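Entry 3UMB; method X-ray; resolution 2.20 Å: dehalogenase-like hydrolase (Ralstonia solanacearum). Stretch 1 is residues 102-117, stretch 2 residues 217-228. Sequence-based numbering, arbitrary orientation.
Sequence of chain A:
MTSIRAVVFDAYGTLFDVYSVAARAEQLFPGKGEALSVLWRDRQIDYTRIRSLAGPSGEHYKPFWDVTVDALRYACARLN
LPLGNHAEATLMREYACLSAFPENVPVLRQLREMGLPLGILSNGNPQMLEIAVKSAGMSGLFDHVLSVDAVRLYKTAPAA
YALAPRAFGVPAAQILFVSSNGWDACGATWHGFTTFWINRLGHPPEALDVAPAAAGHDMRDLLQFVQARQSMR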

ATOM      1  N   PRO A 102      -9.764  17.799 -20.493  1.00 53.76           N
ATOM      2  CA  PRO A 102     -10.466  18.861 -21.240  1.00 53.86           C
ATOM      3  C   PRO A 102     -11.951  19.062 -20.885  1.00 53.56           C
ATOM      4  O   PRO A 102     -12.480  20.176 -20.927  1.00 52.64           O
ATOM      5  CB  PRO A 102     -10.329  18.376 -22.693  1.00 54.18           C
ATOM      6  CG  PRO A 102      -8.978  17.685 -22.700  1.00 54.07           C
ATOM      7  CD  PRO A 102      -8.866  17.015 -21.371  1.00 54.07           C
ATOM      8  N   GLU A 103     -12.596  17.953 -20.571  1.00 53.58           N
ATOM      9  CA  GLU A 103     -13.955  17.918 -20.042  1.00 54.14           C
ATOM     10  C   GLU A 103     -14.144  18.610 -18.672  1.00 53.77           C
ATOM     11  O   GLU A 103     -15.240  19.069 -18.350  1.00 53.95           O
ATOM     12  CB  GLU A 103     -14.383  16.442 -19.909  1.00 54.44           C
ATOM     13  CG  GLU A 103     -13.261  15.529 -19.328  1.00 56.16           C
ATOM     14  CD  GLU A 103     -13.769  14.333 -18.546  1.00 57.90           C
ATOM     15  OE1 GLU A 103     -14.976  14.014 -18.673  1.00 60.07           O
ATOM     16  OE2 GLU A 103     -12.957  13.720 -17.796  1.00 57.75           O
ATOM     17  N   ASN A 104     -13.097  18.658 -17.857  1.00 52.97           N
ATOM     18  CA  ASN A 104     -13.235  19.131 -16.474  1.00 52.81           C
ATOM     19  C   ASN A 104     -13.776  20.579 -16.316  1.00 52.70           C
ATOM     20  O   ASN A 104     -14.821  20.822 -15.666  1.00 51.86           O
ATOM     21  CB  ASN A 104     -11.880  18.963 -15.738  1.00 52.56           C
ATOM     22  CG  ASN A 104     -11.538  17.486 -15.445  1.00 51.55           C
ATOM     23  OD1 ASN A 104     -12.397  16.627 -15.567  1.00 48.75           O
ATOM     24  ND2 ASN A 104     -10.287  17.205 -15.043  1.00 49.86           N
ATOM     25  N   VAL A 105     -13.057  21.528 -16.920  1.00 52.67           N
ATOM     26  CA  VAL A 105     -13.230  22.938 -16.588  1.00 52.28           C
ATOM     27  C   VAL A 105     -14.664  23.465 -16.825  1.00 52.38           C
ATOM     28  O   VAL A 105     -15.112  24.350 -16.082  1.00 52.51           O
ATOM     29  CB  VAL A 105     -12.166  23.834 -17.263  1.00 52.25           C
ATOM     30  CG1 VAL A 105     -12.060  25.140 -16.517  1.00 52.04           C
ATOM     31  CG2 VAL A 105     -10.792  23.153 -17.290  1.00 52.43           C
ATOM     32  N   PRO A 106     -15.391  22.933 -17.849  1.00 52.02           N
ATOM     33  CA  PRO A 106     -16.813  23.323 -18.018  1.00 51.78           C
ATOM     34  C   PRO A 106     -17.744  22.730 -16.976  1.00 51.84           C
ATOM     35  O   PRO A 106     -18.656  23.430 -16.475  1.00 51.11           O
ATOM     36  CB  PRO A 106     -17.200  22.760 -19.399  1.00 51.95           C
ATOM     37  CG  PRO A 106     -16.009  21.987 -19.900  1.00 52.45           C
ATOM     38  CD  PRO A 106     -14.825  22.322 -19.070  1.00 51.84           C
ATOM     39  N   VAL A 107     -17.527  21.424 -16.707  1.00 52.07           N
ATOM     40  CA  VAL A 107     -18.278  20.638 -15.701  1.00 51.65           C
ATOM     41  C   VAL A 107     -18.144  21.308 -14.339  1.00 51.73           C
ATOM     42  O   VAL A 107     -19.113  21.387 -13.602  1.00 51.46           O
ATOM     43  CB  VAL A 107     -17.778  19.136 -15.540  1.00 51.95           C
ATOM     44  CG1 VAL A 107     -18.762  18.361 -14.691  1.00 51.14           C
ATOM     45  CG2 VAL A 107     -17.561  18.418 -16.887  1.00 49.95           C
ATOM     46  N   LEU A 108     -16.948  21.789 -14.013  1.00 51.99           N
ATOM     47  CA  LEU A 108     -16.765  22.530 -12.771  1.00 52.78           C
ATOM     48  C   LEU A 108     -17.701  23.751 -12.788  1.00 53.86           C
ATOM     49  O   LEU A 108     -18.332  24.088 -11.779  1.00 53.61           O
ATOM     50  CB  LEU A 108     -15.283  22.907 -12.557  1.00 52.55           C
ATOM     51  CG  LEU A 108     -14.326  21.724 -12.248  1.00 51.86           C
ATOM     52  CD1 LEU A 108     -12.818  22.069 -12.289  1.00 49.94           C
ATOM     53  CD2 LEU A 108     -14.659  21.122 -10.897  1.00 50.54           C
ATOM     54  N   ARG A 109     -17.857  24.366 -13.956  1.00 55.19           N
ATOM     55  CA  ARG A 109     -18.729  25.533 -14.075  1.00 56.25           C
ATOM     56  C   ARG A 109     -20.208  25.198 -13.925  1.00 56.41           C
ATOM     57  O   ARG A 109     -20.884  25.869 -13.159  1.00 56.77           O
ATOM     58  CB  ARG A 109     -18.426  26.308 -15.348  1.00 56.81           C
ATOM     59  CG  ARG A 109     -17.127  27.082 -15.192  1.00 59.42           C
ATOM     60  CD  ARG A 109     -16.400  27.367 -16.510  1.00 63.62           C
ATOM     61  NE  ARG A 109     -15.203  28.179 -16.251  1.00 67.38           N
ATOM     62  CZ  ARG A 109     -14.277  28.506 -17.155  1.00 69.48           C
ATOM     63  NH1 ARG A 109     -14.388  28.089 -18.421  1.00 69.55           N
ATOM     64  NH2 ARG A 109     -13.226  29.255 -16.785  1.00 69.27           N
ATOM     65  N   GLN A 110     -20.711  24.148 -14.581  1.00 56.58           N
ATOM     66  CA  GLN A 110     -22.122  23.731 -14.366  1.00 56.74           C
ATOM     67  C   GLN A 110     -22.468  23.390 -12.884  1.00 56.65           C
ATOM     68  O   GLN A 110     -23.634  23.294 -12.515  1.00 55.72           O
ATOM     69  CB  GLN A 110     -22.488  22.555 -15.286  1.00 57.18           C
ATOM     70  CG  GLN A 110     -22.894  22.964 -16.727  1.00 58.45           C
ATOM     71  CD  GLN A 110     -22.464  21.936 -17.796  1.00 60.26           C
ATOM     72  OE1 GLN A 110     -23.282  21.147 -18.272  1.00 61.58           O
ATOM     73  NE2 GLN A 110     -21.174  21.948 -18.169  1.00 60.45           N
ATOM     74  N   LEU A 111     -21.432  23.196 -12.059  1.00 57.01           N
ATOM     75  CA  LEU A 111     -21.554  22.960 -10.602  1.00 56.83           C
ATOM     76  C   LEU A 111     -21.425  24.270  -9.810  1.00 56.98           C
ATOM     77  O   LEU A 111     -22.226  24.522  -8.918  1.00 56.54           O
ATOM     78  CB  LEU A 111     -20.480  21.972 -10.105  1.00 56.70           C
ATOM     79  CG  LEU A 111     -20.383  20.586 -10.756  1.00 55.48           C
ATOM     80  CD1 LEU A 111     -19.037  19.941 -10.401  1.00 54.36           C
ATOM     81  CD2 LEU A 111     -21.560  19.724 -10.336  1.00 55.18           C
ATOM     82  N   ARG A 112     -20.396  25.068 -10.118  1.00 57.39           N
ATOM     83  CA  ARG A 112     -20.233  26.400  -9.530  1.00 58.19           C
ATOM     84  C   ARG A 112     -21.507  27.193  -9.745  1.00 58.92           C
ATOM     85  O   ARG A 112     -21.988  27.883  -8.837  1.00 58.65           O
ATOM     86  CB  ARG A 112     -19.082  27.172 -10.185  1.00 58.29           C
ATOM     87  CG  ARG A 112     -17.713  26.741  -9.765  1.00 58.68           C
ATOM     88  CD  ARG A 112     -16.936  27.910  -9.219  1.00 60.32           C
ATOM     89  NE  ARG A 112     -17.455  28.323  -7.906  1.00 61.97           N
ATOM     90  CZ  ARG A 112     -17.037  29.390  -7.219  1.00 62.52           C
ATOM     91  NH1 ARG A 112     -17.582  29.663  -6.032  1.00 63.22           N
ATOM     92  NH2 ARG A 112     -16.078  30.185  -7.705  1.00 61.46           N
ATOM     93  N   GLU A 113     -22.057  27.066 -10.960  1.00 59.69           N
ATOM     94  CA  GLU A 113     -23.246  27.809 -11.345  1.00 60.05           C
ATOM     95  C   GLU A 113     -24.488  27.262 -10.632  1.00 59.36           C
ATOM     96  O   GLU A 113     -25.361  28.051 -10.256  1.00 59.82           O
ATOM     97  CB  GLU A 113     -23.406  27.868 -12.886  1.00 60.73           C
ATOM     98  CG  GLU A 113     -22.188  28.465 -13.703  1.00 62.31           C
ATOM     99  CD  GLU A 113     -21.012  29.039 -12.845  1.00 64.71           C
ATOM    100  OE1 GLU A 113     -19.810  28.729 -13.137  1.00 63.99           O
ATOM    101  OE2 GLU A 113     -21.289  29.812 -11.889  1.00 65.92           O
HETATM  102  N   MSE A 114     -24.566  25.950 -10.389  1.00 58.36           N
HETATM  103  CA  MSE A 114     -25.678  25.410  -9.550  1.00 57.50           C
HETATM  104  C   MSE A 114     -25.445  25.553  -8.022  1.00 54.82           C
HETATM  105  O   MSE A 114     -26.020  24.806  -7.222  1.00 53.84           O
HETATM  106  CB  MSE A 114     -26.078  23.970  -9.946  1.00 58.71           C
HETATM  107  CG  MSE A 114     -24.939  22.981 -10.068  1.00 62.27           C
HETATM  108 SE   MSE A 114     -25.472  21.229 -10.761  1.00 73.58          SE
HETATM  109  CE  MSE A 114     -26.958  20.783  -9.510  1.00 69.87           C
ATOM    110  N   GLY A 115     -24.603  26.528  -7.648  1.00 52.15           N
ATOM    111  CA  GLY A 115     -24.509  27.054  -6.270  1.00 50.05           C
ATOM    112  C   GLY A 115     -23.644  26.232  -5.323  1.00 48.06           C
ATOM    113  O   GLY A 115     -23.910  26.184  -4.101  1.00 46.67           O
ATOM    114  N   LEU A 116     -22.614  25.594  -5.903  1.00 45.60           N
ATOM    115  CA  LEU A 116     -21.807  24.591  -5.192  1.00 43.24           C
ATOM    116  C   LEU A 116     -20.381  25.065  -4.981  1.00 41.32           C
ATOM    117  O   LEU A 116     -19.657  25.338  -5.939  1.00 41.25           O
ATOM    118  CB  LEU A 116     -21.875  23.213  -5.872  1.00 42.66           C
ATOM    119  CG  LEU A 116     -23.187  22.434  -5.657  1.00 41.99           C
ATOM    120  CD1 LEU A 116     -23.157  21.112  -6.405  1.00 40.28           C
ATOM    121  CD2 LEU A 116     -23.567  22.207  -4.170  1.00 41.08           C
ATOM    122  N   PRO A 117     -19.992  25.222  -3.705  1.00 39.53           N
ATOM    123  CA  PRO A 117     -18.572  25.461  -3.397  1.00 38.88           C
ATOM    124  C   PRO A 117     -17.720  24.229  -3.788  1.00 37.04           C
ATOM    125  O   PRO A 117     -18.212  23.109  -3.768  1.00 35.71           O
ATOM    126  CB  PRO A 117     -18.544  25.701  -1.889  1.00 39.13           C
ATOM    127  CG  PRO A 117     -19.936  25.284  -1.351  1.00 40.35           C
ATOM    128  CD  PRO A 117     -20.856  25.111  -2.509  1.00 39.73           C
TER
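Stretch 2 217-228: HDMRDLLQFVQA

Residues 217-228 form a short N-terminal lead followed by a helix, 219-227, that packs along the helix of stretch 1, which spans about residues 104-112. The two helices run in the same sense, their N-to-C directions differing by 13° and their axes approaching to 9.5 Å. With so small an angle the contact extends along the length of both: Asn104 lies opposite Met219 (CA to CA 6.1 Å) and Val107 opposite Leu223 (CA to CA 6.3 Å), and together the stretches bury 697 Å².

Polar interactions across the interface concentrate at its N-terminal end, around the carboxylate of Glu103. The backbone N of Met219, in the first turn of its helix and so without an acceptor from a preceding turn, donates to this carboxylate through two weak hydrogen bonds. That to Glu103 OE1 is the shorter, 3.2 Å from Met219 N, but bent to 122°; that from Met219 N to Glu103 OE2 is nearly straight at 171° but long at 3.5 Å. Glu103 OE2 is also hydrogen-bonded elsewhere in the structure. Glu103 OE1 forms a salt bridge with Arg220 NE at 3.3 Å, and Glu103 CB lies over one face of the guanidinium. The same Arg220 NE forms a salt bridge with Asp218 OD2 at 3.5 Å within stretch 2. Arg220 thus offsets the proximity of two acceptors of like charge, Glu103 OE1 and Asp218 OD2, which stand 3.4 Å apart without a hydrogen bond.

Asp218 occupies the N-cap position of the second helix. Its OD1 accepts from Asp221 N at 3.0 Å, satisfying another amide of the first turn, while Asp221 OD2 in turn receives His217 N at 2.9 Å. Beyond this turn the regular backbone pattern takes over, with Leu223 N donating to Met219 O at 3.1 Å and Gln227 N to Leu223 O at 3.2 Å. In stretch 1, Leu108 N to Asn104 O, 2.9 Å, and Arg112 N to Leu108 O, 2.8 Å, are the counterparts.

Asn104 is satisfied on one side of its amide alone: ND2 is hydrogen-bonded elsewhere in the structure, whereas OD1, buried by the contact, has no partner in the model.

Further along, the contact becomes largely apolar. Val107 points toward stretch 2, with CG1 3.3 Å from Leu223 CB and CG2 3.6 Å from Arg220 CG. Leu108 points away at its CB, yet its CD2 comes within 4.2 Å of Met219 CE. The end of Leu111 reaches both Leu223 and Val226, its CD2 lying 3.6 Å from Leu223 CD1 and 3.9 Å from Val226 CG2. At the more exposed margin, Gln110 NE2 makes a weak hydrogen bond to Pro106 O (3.4 Å) in its own helix.

Arg112 to Gly115 form a type I beta turn. From it, the selenomethionine Met114 places SE 3.8 Å from Gln227 CG, and beyond it Leu116 CD1 meets Val226 CG1 at 3.9 Å.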

ATOM      1  N   HIS A 217     -17.390   7.044 -15.622  1.00 33.62           N
ATOM      2  CA  HIS A 217     -16.206   6.883 -16.450  1.00 34.32           C
ATOM      3  C   HIS A 217     -15.409   8.150 -16.553  1.00 34.30           C
ATOM      4  O   HIS A 217     -14.211   8.109 -16.813  1.00 33.37           O
ATOM      5  CB  HIS A 217     -16.623   6.407 -17.842  1.00 34.78           C
ATOM      6  CG  HIS A 217     -15.514   6.405 -18.840  1.00 38.08           C
ATOM      7  ND1 HIS A 217     -15.499   7.250 -19.935  1.00 42.11           N
ATOM      8  CD2 HIS A 217     -14.372   5.670 -18.909  1.00 41.58           C
ATOM      9  CE1 HIS A 217     -14.386   7.041 -20.626  1.00 43.75           C
ATOM     10  NE2 HIS A 217     -13.692   6.077 -20.033  1.00 41.87           N
ATOM     11  N   ASP A 218     -16.068   9.283 -16.331  1.00 35.78           N
ATOM     12  CA  ASP A 218     -15.436  10.589 -16.466  1.00 36.68           C
ATOM     13  C   ASP A 218     -16.191  11.661 -15.702  1.00 37.40           C
ATOM     14  O   ASP A 218     -17.226  11.401 -15.073  1.00 37.03           O
ATOM     15  CB  ASP A 218     -15.326  10.965 -17.943  1.00 37.55           C
ATOM     16  CG  ASP A 218     -16.677  10.999 -18.656  1.00 38.88           C
ATOM     17  OD1 ASP A 218     -17.737  10.737 -18.010  1.00 37.67           O
ATOM     18  OD2 ASP A 218     -16.643  11.252 -19.887  1.00 40.42           O
HETATM   19  N   MSE A 219     -15.645  12.865 -15.743  1.00 38.49           N
HETATM   20  CA  MSE A 219     -16.171  13.996 -14.993  1.00 39.68           C
HETATM   21  C   MSE A 219     -17.574  14.423 -15.343  1.00 40.61           C
HETATM   22  O   MSE A 219     -18.342  14.957 -14.508  1.00 41.01           O
HETATM   23  CB  MSE A 219     -15.224  15.142 -15.188  1.00 39.78           C
HETATM   24  CG  MSE A 219     -14.066  14.975 -14.267  1.00 42.08           C
HETATM   25 SE   MSE A 219     -14.530  15.758 -12.531  1.00 49.72          SE
HETATM   26  CE  MSE A 219     -13.681  17.514 -12.869  1.00 37.34           C
ATOM     27  N   ARG A 220     -17.911  14.169 -16.598  1.00 41.92           N
ATOM     28  CA  ARG A 220     -19.198  14.515 -17.133  1.00 42.40           C
ATOM     29  C   ARG A 220     -20.209  13.518 -16.634  1.00 42.39           C
ATOM     30  O   ARG A 220     -21.354  13.878 -16.409  1.00 42.83           O
ATOM     31  CB  ARG A 220     -19.114  14.563 -18.655  1.00 43.39           C
ATOM     32  CG  ARG A 220     -18.108  15.621 -19.148  1.00 46.21           C
ATOM     33  CD  ARG A 220     -17.878  15.637 -20.683  1.00 49.82           C
ATOM     34  NE  ARG A 220     -17.086  14.491 -21.140  1.00 50.73           N
ATOM     35  CZ  ARG A 220     -16.557  14.358 -22.356  1.00 52.13           C
ATOM     36  NH1 ARG A 220     -16.687  15.331 -23.265  1.00 53.80           N
ATOM     37  NH2 ARG A 220     -15.885  13.249 -22.665  1.00 50.98           N
ATOM     38  N   ASP A 221     -19.814  12.271 -16.393  1.00 42.25           N
ATOM     39  CA  ASP A 221     -20.731  11.396 -15.660  1.00 42.55           C
ATOM     40  C   ASP A 221     -21.007  11.928 -14.260  1.00 42.21           C
ATOM     41  O   ASP A 221     -22.114  11.728 -13.745  1.00 42.48           O
ATOM     42  CB  ASP A 221     -20.243   9.948 -15.596  1.00 42.70           C
ATOM     43  CG  ASP A 221     -20.331   9.239 -16.938  1.00 43.70           C
ATOM     44  OD1 ASP A 221     -21.288   9.493 -17.718  1.00 45.25           O
ATOM     45  OD2 ASP A 221     -19.424   8.426 -17.209  1.00 44.28           O
ATOM     46  N   LEU A 222     -20.021  12.592 -13.647  1.00 41.91           N
ATOM     47  CA  LEU A 222     -20.184  13.131 -12.281  1.00 41.94           C
ATOM     48  C   LEU A 222     -21.242  14.236 -12.255  1.00 43.29           C
ATOM     49  O   LEU A 222     -22.121  14.250 -11.386  1.00 42.95           O
ATOM     50  CB  LEU A 222     -18.862  13.672 -11.712  1.00 40.74           C
ATOM     51  CG  LEU A 222     -19.084  14.663 -10.545  1.00 38.73           C
ATOM     52  CD1 LEU A 222     -19.577  13.989  -9.294  1.00 31.09           C
ATOM     53  CD2 LEU A 222     -17.863  15.453 -10.251  1.00 37.53           C
ATOM     54  N   LEU A 223     -21.120  15.164 -13.211  1.00 45.39           N
ATOM     55  CA  LEU A 223     -22.152  16.183 -13.494  1.00 46.43           C
ATOM     56  C   LEU A 223     -23.530  15.545 -13.643  1.00 47.35           C
ATOM     57  O   LEU A 223     -24.483  15.990 -12.991  1.00 47.78           O
ATOM     58  CB  LEU A 223     -21.794  16.961 -14.762  1.00 46.61           C
ATOM     59  CG  LEU A 223     -22.451  18.332 -14.986  1.00 47.81           C
ATOM     60  CD1 LEU A 223     -22.453  19.239 -13.744  1.00 46.25           C
ATOM     61  CD2 LEU A 223     -21.768  19.042 -16.179  1.00 49.77           C
ATOM     62  N   GLN A 224     -23.631  14.502 -14.476  1.00 48.08           N
ATOM     63  CA  GLN A 224     -24.904  13.792 -14.676  1.00 48.89           C
ATOM     64  C   GLN A 224     -25.509  13.574 -13.289  1.00 48.89           C
ATOM     65  O   GLN A 224     -26.633  13.975 -13.014  1.00 48.94           O
ATOM     66  CB  GLN A 224     -24.710  12.411 -15.348  1.00 49.45           C
ATOM     67  CG  GLN A 224     -25.043  12.234 -16.848  1.00 51.75           C
ATOM     68  CD  GLN A 224     -25.084  10.711 -17.303  1.00 55.36           C
ATOM     69  OE1 GLN A 224     -24.039  10.054 -17.508  1.00 55.33           O
ATOM     70  NE2 GLN A 224     -26.304  10.177 -17.464  1.00 55.04           N
ATOM     71  N   PHE A 225     -24.702  12.968 -12.416  1.00 48.79           N
ATOM     72  CA  PHE A 225     -25.153  12.394 -11.139  1.00 48.19           C
ATOM     73  C   PHE A 225     -25.629  13.429 -10.133  1.00 48.72           C
ATOM     74  O   PHE A 225     -26.624  13.205  -9.429  1.00 48.53           O
ATOM     75  CB  PHE A 225     -24.011  11.536 -10.548  1.00 47.93           C
ATOM     76  CG  PHE A 225     -24.078  11.333  -9.059  1.00 45.00           C
ATOM     77  CD1 PHE A 225     -24.701  10.216  -8.522  1.00 42.96           C
ATOM     78  CD2 PHE A 225     -23.478  12.235  -8.199  1.00 44.28           C
ATOM     79  CE1 PHE A 225     -24.750  10.019  -7.157  1.00 42.77           C
ATOM     80  CE2 PHE A 225     -23.518  12.034  -6.816  1.00 43.11           C
ATOM     81  CZ  PHE A 225     -24.155  10.933  -6.305  1.00 42.49           C
ATOM     82  N   VAL A 226     -24.898  14.536 -10.046  1.00 48.98           N
ATOM     83  CA  VAL A 226     -25.273  15.631  -9.159  1.00 49.89           C
ATOM     84  C   VAL A 226     -26.667  16.159  -9.589  1.00 50.78           C
ATOM     85  O   VAL A 226     -27.650  16.098  -8.819  1.00 50.40           O
ATOM     86  CB  VAL A 226     -24.212  16.797  -9.196  1.00 49.96           C
ATOM     87  CG1 VAL A 226     -24.556  17.868  -8.156  1.00 49.76           C
ATOM     88  CG2 VAL A 226     -22.797  16.278  -8.956  1.00 48.38           C
ATOM     89  N   GLN A 227     -26.735  16.623 -10.845  1.00 51.66           N
ATOM     90  CA  GLN A 227     -27.974  17.160 -11.438  1.00 52.31           C
ATOM     91  C   GLN A 227     -29.203  16.266 -11.143  1.00 52.45           C
ATOM     92  O   GLN A 227     -30.263  16.784 -10.811  1.00 52.81           O
ATOM     93  CB  GLN A 227     -27.778  17.457 -12.941  1.00 52.52           C
ATOM     94  CG  GLN A 227     -27.005  18.778 -13.199  1.00 52.83           C
ATOM     95  CD  GLN A 227     -26.327  18.875 -14.583  1.00 55.21           C
ATOM     96  OE1 GLN A 227     -26.196  17.884 -15.308  1.00 57.38           O
ATOM     97  NE2 GLN A 227     -25.892  20.088 -14.944  1.00 55.74           N
ATOM     98  N   ALA A 228     -29.045  14.940 -11.183  1.00 52.47           N
ATOM     99  CA  ALA A 228     -30.125  14.024 -10.772  1.00 52.63           C
ATOM    100  C   ALA A 228     -30.630  14.263  -9.326  1.00 53.03           C
ATOM    101  O   ALA A 228     -30.074  13.773  -8.330  1.00 53.34           O
ATOM    102  CB  ALA A 228     -29.699  12.570 -10.965  1.00 52.26           C
TER